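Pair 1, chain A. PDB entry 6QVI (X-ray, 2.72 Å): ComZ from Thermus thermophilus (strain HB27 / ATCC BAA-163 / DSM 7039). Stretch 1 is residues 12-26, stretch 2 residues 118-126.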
# COMPACT_ATOMS: atom_id res chain seq x y z
N THR A 12 -42.47 24.29 -23.51
CA THR A 12 -41.97 22.98 -23.89
C THR A 12 -40.60 23.06 -24.57
O THR A 12 -39.76 22.18 -24.38
CB THR A 12 -42.99 22.29 -24.79
OG1 THR A 12 -42.37 21.15 -25.40
CG2 THR A 12 -43.44 23.25 -25.87
N THR A 13 -40.39 24.10 -25.38
CA THR A 13 -39.13 24.25 -26.13
C THR A 13 -37.92 24.31 -25.20
O THR A 13 -36.96 23.54 -25.36
CB THR A 13 -39.19 25.55 -26.96
OG1 THR A 13 -40.42 25.62 -27.70
CG2 THR A 13 -37.96 25.68 -27.88
N SER A 14 -37.94 25.23 -24.24
CA SER A 14 -36.78 25.40 -23.38
C SER A 14 -36.58 24.15 -22.53
O SER A 14 -35.45 23.67 -22.38
CB SER A 14 -36.94 26.67 -22.54
OG SER A 14 -38.05 26.61 -21.66
N VAL A 15 -37.68 23.55 -22.05
CA VAL A 15 -37.57 22.34 -21.27
C VAL A 15 -36.85 21.27 -22.09
O VAL A 15 -36.01 20.53 -21.55
CB VAL A 15 -38.95 21.89 -20.75
CG1 VAL A 15 -38.86 20.51 -20.16
CG2 VAL A 15 -39.39 22.81 -19.63
N GLN A 16 -37.14 21.17 -23.39
CA GLN A 16 -36.38 20.17 -24.15
C GLN A 16 -34.92 20.57 -24.31
O GLN A 16 -34.06 19.71 -24.44
CB GLN A 16 -37.02 19.93 -25.55
CG GLN A 16 -38.53 19.67 -25.57
CD GLN A 16 -39.15 19.74 -27.00
OE1 GLN A 16 -39.96 18.88 -27.38
NE2 GLN A 16 -38.73 20.72 -27.80
N ALA A 17 -34.61 21.85 -24.21
CA ALA A 17 -33.21 22.22 -24.32
C ALA A 17 -32.48 21.85 -23.05
O ALA A 17 -31.39 21.23 -23.07
CB ALA A 17 -33.08 23.73 -24.61
N PHE A 18 -33.14 22.12 -21.92
CA PHE A 18 -32.65 21.69 -20.62
C PHE A 18 -32.45 20.18 -20.57
O PHE A 18 -31.39 19.71 -20.16
CB PHE A 18 -33.63 22.17 -19.58
CG PHE A 18 -33.35 23.55 -19.10
CD1 PHE A 18 -32.04 24.00 -18.99
CD2 PHE A 18 -34.39 24.42 -18.83
CE1 PHE A 18 -31.78 25.27 -18.56
CE2 PHE A 18 -34.13 25.72 -18.41
CZ PHE A 18 -32.82 26.14 -18.27
N TYR A 19 -33.42 19.41 -21.01
CA TYR A 19 -33.29 17.97 -20.98
C TYR A 19 -32.12 17.52 -21.79
O TYR A 19 -31.46 16.59 -21.44
CB TYR A 19 -34.54 17.29 -21.48
CG TYR A 19 -34.36 15.82 -21.66
CD1 TYR A 19 -34.56 14.96 -20.61
CD2 TYR A 19 -33.99 15.29 -22.85
CE1 TYR A 19 -34.39 13.61 -20.76
CE2 TYR A 19 -33.81 13.95 -23.01
CZ TYR A 19 -34.01 13.11 -21.96
OH TYR A 19 -33.85 11.77 -22.10
N ALA A 20 -31.85 18.20 -22.86
CA ALA A 20 -30.76 17.80 -23.67
C ALA A 20 -29.49 18.00 -22.92
O ALA A 20 -28.65 17.16 -22.94
CB ALA A 20 -30.73 18.63 -24.92
N ALA A 21 -29.35 19.12 -22.27
CA ALA A 21 -28.13 19.38 -21.55
C ALA A 21 -28.01 18.48 -20.35
O ALA A 21 -26.98 17.91 -20.11
CB ALA A 21 -28.09 20.81 -21.12
N GLU A 22 -29.09 18.34 -19.62
CA GLU A 22 -29.11 17.51 -18.42
C GLU A 22 -28.87 16.05 -18.76
O GLU A 22 -28.39 15.28 -17.92
CB GLU A 22 -30.46 17.63 -17.74
CG GLU A 22 -30.57 18.70 -16.72
CD GLU A 22 -30.01 18.28 -15.39
OE1 GLU A 22 -29.39 19.14 -14.72
OE2 GLU A 22 -30.18 17.10 -15.01
N ALA A 23 -29.16 15.66 -20.00
CA ALA A 23 -28.77 14.34 -20.44
C ALA A 23 -27.26 14.21 -20.47
O ALA A 23 -26.70 13.16 -20.08
CB ALA A 23 -29.36 14.03 -21.83
N GLY A 24 -26.57 15.24 -20.94
CA GLY A 24 -25.13 15.15 -21.02
C GLY A 24 -24.47 15.19 -19.66
O GLY A 24 -23.58 14.40 -19.37
N LEU A 25 -24.90 16.12 -18.81
CA LEU A 25 -24.29 16.27 -17.50
C LEU A 25 -24.40 15.01 -16.68
O LEU A 25 -23.43 14.59 -16.06
CB LEU A 25 -24.94 17.41 -16.74
CG LEU A 25 -24.11 17.67 -15.48
CD1 LEU A 25 -22.92 18.53 -15.81
CD2 LEU A 25 -24.95 18.33 -14.42
N GLN A 26 -25.57 14.36 -16.69
CA GLN A 26 -25.71 13.24 -15.78
C GLN A 26 -25.07 11.99 -16.33
O GLN A 26 -24.62 11.14 -15.55
CB GLN A 26 -27.19 13.02 -15.40
CG GLN A 26 -27.86 14.33 -14.90
CD GLN A 26 -27.75 14.54 -13.37
OE1 GLN A 26 -27.75 13.59 -12.59
NE2 GLN A 26 -27.65 15.81 -12.96
N GLY A 118 -33.63 24.70 -31.86
CA GLY A 118 -33.39 26.14 -31.80
C GLY A 118 -33.41 26.75 -30.42
O GLY A 118 -33.54 27.97 -30.30
N ALA A 119 -33.33 25.93 -29.37
CA ALA A 119 -33.17 26.39 -28.00
C ALA A 119 -31.88 25.80 -27.46
O ALA A 119 -31.59 24.61 -27.64
CB ALA A 119 -34.36 26.02 -27.11
N LYS A 120 -31.11 26.63 -26.79
CA LYS A 120 -29.81 26.24 -26.30
C LYS A 120 -29.80 26.48 -24.79
O LYS A 120 -30.25 27.53 -24.30
CB LYS A 120 -28.72 27.03 -27.03
CG LYS A 120 -27.28 26.64 -26.71
CD LYS A 120 -26.27 27.43 -27.57
CE LYS A 120 -24.83 27.14 -27.11
NZ LYS A 120 -23.75 27.95 -27.77
N ALA A 121 -29.33 25.46 -24.06
CA ALA A 121 -29.19 25.49 -22.61
C ALA A 121 -27.84 24.92 -22.21
O ALA A 121 -27.28 24.02 -22.87
CB ALA A 121 -30.29 24.68 -21.91
N ARG A 122 -27.37 25.36 -21.07
CA ARG A 122 -26.06 25.00 -20.54
C ARG A 122 -26.24 24.59 -19.08
O ARG A 122 -26.83 25.35 -18.29
CB ARG A 122 -25.12 26.20 -20.67
CG ARG A 122 -23.66 25.99 -20.47
CD ARG A 122 -23.00 27.32 -20.75
NE ARG A 122 -21.87 27.55 -19.87
CZ ARG A 122 -20.62 27.30 -20.22
NH1 ARG A 122 -20.34 26.82 -21.44
NH2 ARG A 122 -19.64 27.53 -19.35
N VAL A 123 -25.73 23.42 -18.72
CA VAL A 123 -25.77 23.03 -17.31
C VAL A 123 -24.38 22.59 -16.86
O VAL A 123 -23.61 21.99 -17.62
CB VAL A 123 -26.81 21.92 -17.03
CG1 VAL A 123 -28.12 22.30 -17.66
CG2 VAL A 123 -26.35 20.57 -17.49
N GLN A 124 -24.08 22.82 -15.60
CA GLN A 124 -22.70 22.56 -15.22
C GLN A 124 -22.64 22.22 -13.74
O GLN A 124 -23.52 22.62 -12.97
CB GLN A 124 -21.82 23.76 -15.56
CG GLN A 124 -21.78 24.88 -14.60
CD GLN A 124 -20.70 25.89 -14.99
OE1 GLN A 124 -20.43 26.09 -16.18
NE2 GLN A 124 -20.04 26.49 -14.00
N ALA A 125 -21.63 21.41 -13.38
CA ALA A 125 -21.39 21.04 -11.98
C ALA A 125 -19.91 21.06 -11.64
O ALA A 125 -19.06 20.63 -12.44
CB ALA A 125 -21.95 19.65 -11.67
N THR A 126 -19.63 21.54 -10.44
CA THR A 126 -18.28 21.53 -9.91
C THR A 126 -18.15 20.46 -8.84
O THR A 126 -18.91 20.46 -7.86
CB THR A 126 -17.92 22.87 -9.29
OG1 THR A 126 -17.90 23.87 -10.30
CG2 THR A 126 -16.53 22.76 -8.64

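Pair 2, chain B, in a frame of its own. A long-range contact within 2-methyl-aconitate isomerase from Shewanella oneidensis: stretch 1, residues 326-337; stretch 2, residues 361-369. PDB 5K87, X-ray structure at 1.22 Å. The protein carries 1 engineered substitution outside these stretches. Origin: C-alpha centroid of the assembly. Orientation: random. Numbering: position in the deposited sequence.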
# COMPACT_ATOMS: atom_id res chain seq x y z
N ALA B 326 -4.49 -15.92 -13.81
CA ALA B 326 -5.13 -15.49 -15.04
C ALA B 326 -4.18 -15.62 -16.22
O ALA B 326 -4.62 -15.92 -17.32
CB ALA B 326 -5.62 -14.07 -14.90
N ALA B 327 -2.88 -15.42 -16.00
CA ALA B 327 -1.90 -15.63 -17.05
C ALA B 327 -1.91 -17.08 -17.53
O ALA B 327 -1.78 -17.34 -18.72
CB ALA B 327 -0.50 -15.20 -16.59
N VAL B 328 -2.05 -18.02 -16.60
CA VAL B 328 -2.21 -19.42 -16.96
C VAL B 328 -3.49 -19.63 -17.78
O VAL B 328 -3.47 -20.34 -18.79
CB VAL B 328 -2.24 -20.33 -15.72
CG1 VAL B 328 -2.66 -21.74 -16.09
CG2 VAL B 328 -0.86 -20.30 -15.04
N ALA B 329 -4.59 -19.00 -17.38
CA ALA B 329 -5.83 -19.12 -18.14
C ALA B 329 -5.67 -18.54 -19.55
O ALA B 329 -6.21 -19.10 -20.51
CB ALA B 329 -6.97 -18.42 -17.39
N ILE B 330 -4.95 -17.43 -19.67
CA ILE B 330 -4.69 -16.81 -20.97
C ILE B 330 -3.88 -17.74 -21.86
O ILE B 330 -4.24 -17.98 -23.01
CB ILE B 330 -3.96 -15.46 -20.81
CG1 ILE B 330 -4.86 -14.43 -20.14
CG2 ILE B 330 -3.49 -14.93 -22.18
CD1 ILE B 330 -4.11 -13.24 -19.56
N GLY B 331 -2.77 -18.24 -21.34
CA GLY B 331 -1.91 -19.11 -22.13
C GLY B 331 -2.62 -20.38 -22.55
O GLY B 331 -2.48 -20.85 -23.69
N THR B 332 -3.38 -20.96 -21.62
CA THR B 332 -4.15 -22.17 -21.91
C THR B 332 -5.22 -21.91 -22.95
O THR B 332 -5.35 -22.66 -23.94
CB THR B 332 -4.77 -22.75 -20.62
OG1 THR B 332 -3.73 -23.03 -19.67
CG2 THR B 332 -5.56 -24.02 -20.90
N ALA B 333 -6.01 -20.85 -22.78
CA ALA B 333 -7.05 -20.55 -23.75
C ALA B 333 -6.44 -20.23 -25.11
O ALA B 333 -7.00 -20.60 -26.16
CB ALA B 333 -7.92 -19.39 -23.28
N ALA B 334 -5.32 -19.53 -25.11
CA ALA B 334 -4.68 -19.16 -26.37
C ALA B 334 -4.23 -20.39 -27.15
O ALA B 334 -4.16 -20.35 -28.38
CB ALA B 334 -3.50 -18.24 -26.12
N ALA B 335 -3.94 -21.48 -26.44
CA ALA B 335 -3.46 -22.71 -27.06
C ALA B 335 -4.59 -23.57 -27.63
O ALA B 335 -4.34 -24.58 -28.31
CB ALA B 335 -2.65 -23.52 -26.06
N ILE B 336 -5.83 -23.21 -27.33
CA ILE B 336 -6.97 -23.95 -27.84
C ILE B 336 -7.64 -23.18 -28.98
O ILE B 336 -8.28 -22.15 -28.75
CB ILE B 336 -8.01 -24.18 -26.74
CG1 ILE B 336 -7.36 -24.81 -25.50
CG2 ILE B 336 -9.14 -25.06 -27.26
CD1 ILE B 336 -6.75 -26.17 -25.76
N PRO B 337 -7.48 -23.67 -30.22
CA PRO B 337 -8.01 -22.93 -31.37
C PRO B 337 -9.50 -22.68 -31.25
O PRO B 337 -10.27 -23.60 -30.96
CB PRO B 337 -7.71 -23.87 -32.54
CG PRO B 337 -6.50 -24.63 -32.09
CD PRO B 337 -6.71 -24.86 -30.62
N THR B 361 4.25 -6.35 -20.68
CA THR B 361 3.94 -7.62 -21.33
C THR B 361 4.31 -8.81 -20.45
O THR B 361 5.08 -8.68 -19.50
CB THR B 361 4.64 -7.75 -22.70
OG1 THR B 361 6.03 -8.01 -22.50
CG2 THR B 361 4.47 -6.49 -23.52
N LEU B 362 3.73 -9.96 -20.78
CA LEU B 362 4.00 -11.20 -20.06
C LEU B 362 3.89 -12.34 -21.07
O LEU B 362 2.89 -12.44 -21.78
CB LEU B 362 3.00 -11.39 -18.92
CG LEU B 362 3.24 -12.43 -17.82
CD1 LEU B 362 2.38 -12.09 -16.61
CD2 LEU B 362 2.96 -13.85 -18.28
N ARG B 363 4.92 -13.17 -21.14
CA ARG B 363 4.92 -14.34 -22.01
C ARG B 363 4.56 -15.59 -21.21
O ARG B 363 5.16 -15.88 -20.17
CB ARG B 363 6.29 -14.54 -22.65
CG ARG B 363 6.33 -15.70 -23.64
CD ARG B 363 7.74 -15.94 -24.15
NE ARG B 363 7.77 -16.90 -25.25
CZ ARG B 363 7.84 -18.22 -25.10
NH1 ARG B 363 7.87 -19.01 -26.16
NH2 ARG B 363 7.88 -18.74 -23.88
N VAL B 364 3.58 -16.33 -21.70
CA VAL B 364 3.16 -17.58 -21.08
C VAL B 364 3.09 -18.65 -22.16
O VAL B 364 2.58 -18.40 -23.26
CB VAL B 364 1.80 -17.42 -20.34
CG1 VAL B 364 0.73 -16.82 -21.26
CG2 VAL B 364 1.35 -18.75 -19.76
N GLY B 365 3.63 -19.82 -21.87
CA GLY B 365 3.55 -20.93 -22.81
C GLY B 365 2.63 -21.99 -22.27
O GLY B 365 2.64 -22.28 -21.08
N ALA B 366 1.80 -22.57 -23.13
CA ALA B 366 0.94 -23.68 -22.72
C ALA B 366 0.98 -24.77 -23.77
O ALA B 366 0.77 -24.51 -24.96
CB ALA B 366 -0.48 -23.21 -22.50
N GLN B 367 1.25 -25.98 -23.31
CA GLN B 367 1.44 -27.13 -24.19
C GLN B 367 0.14 -27.92 -24.34
O GLN B 367 -0.22 -28.72 -23.47
CB GLN B 367 2.55 -28.02 -23.62
CG GLN B 367 2.89 -29.23 -24.46
CD GLN B 367 3.94 -30.11 -23.79
OE1 GLN B 367 4.43 -29.79 -22.70
NE2 GLN B 367 4.30 -31.21 -24.44
N ALA B 368 -0.56 -27.68 -25.45
CA ALA B 368 -1.81 -28.38 -25.75
C ALA B 368 -1.59 -29.48 -26.77
O ALA B 368 -1.04 -29.24 -27.84
CB ALA B 368 -2.86 -27.41 -26.26
N VAL B 369 -2.02 -30.68 -26.42
CA VAL B 369 -1.89 -31.82 -27.32
C VAL B 369 -3.22 -32.55 -27.38
O VAL B 369 -3.96 -32.62 -26.40
CB VAL B 369 -0.75 -32.80 -26.88
CG1 VAL B 369 0.52 -32.03 -26.53
CG2 VAL B 369 -1.18 -33.67 -25.71
O HOH W 1 -0.07 -20.77 -25.37

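A helix packs across a β-strand in pair 1 (ComZ, helix 12-26 on strand 120-126) and in pair 2 (2-methyl-aconitate isomerase, a helix from the 326-337 stretch on strand 361-369). The axes approach to 6.9 Å in pair 1 and 7.0 Å in pair 2, at signed crossing angles of -40° and -50°, and 14 central residues superpose with an RMSD of 0.5 Å. No hydrogen bond crosses directly in either pair; the contact rests on packing, burying 505 Å² in pair 1 and 354 Å² in pair 2.

The clearest exchange is at the matched pairs Ala A17 = Gly B331 and Ala A119 = Val B364. In pair 1 both residues are alanines, and the methyls meet, Ala A17 CB to Ala A119 CB at 3.6 Å. In pair 2 the helix has no side chain here and the strand supplies the bulk: Val B364 CG1 lies 3.6 Å from Gly B331 CA. A CB on Gly B331 would fall 2.6 Å from Val B364 CG2, a clash, so small-on-small is replaced by nothing-on-large. Val B364 also reaches back along the helix, its CG2 3.6 Å from Ala B327 O. The match of Ala B327, Thr A13, instead extends its own CG2 to 3.7 Å from Ala A119 CB.

Ala A121 = Ala B366 keeps the same residue at the centre, pointing toward the helix in both pairs. Its surroundings differ at Phe A18 = Thr B332. Phe A18 starts away from the strand, but its ring returns, with CD1 3.5 Å from Ala A121 CB. Thr B332 also points away and turns its hydroxyl to its own helix, OG1 donating to Val B328 O at 2.8 Å. Ala B366 CB packs closely on backbone, 3.3 Å from Gly B331 O. That same carbonyl accepts a hydrogen bond from water 1 (Gly B331 O to water O, 2.9 Å), which weakly accepts from Ala B366 N (3.4 Å to water O), forming a water bridge beside the packed methyl.

Ala A21 = Ala B335 is again alanine in both, facing the strand. Opposite it, Val A123 = Ala B368 changes size: Val A123 CG1 is 3.8 Å from Ala A21 CB, and Ala B368 CB is 3.9 Å from Ala B335 CB. Val A123 also sends CG2 to Leu A25 CB at 3.5 Å. The smaller Ala B368 is approached by Ile B336, whose CD1 comes to 4.1 Å from Ala B368 CB; its match, Glu A22, likewise bends its end nearer, leaving OE1 4.4 Å from Val A123 CG2.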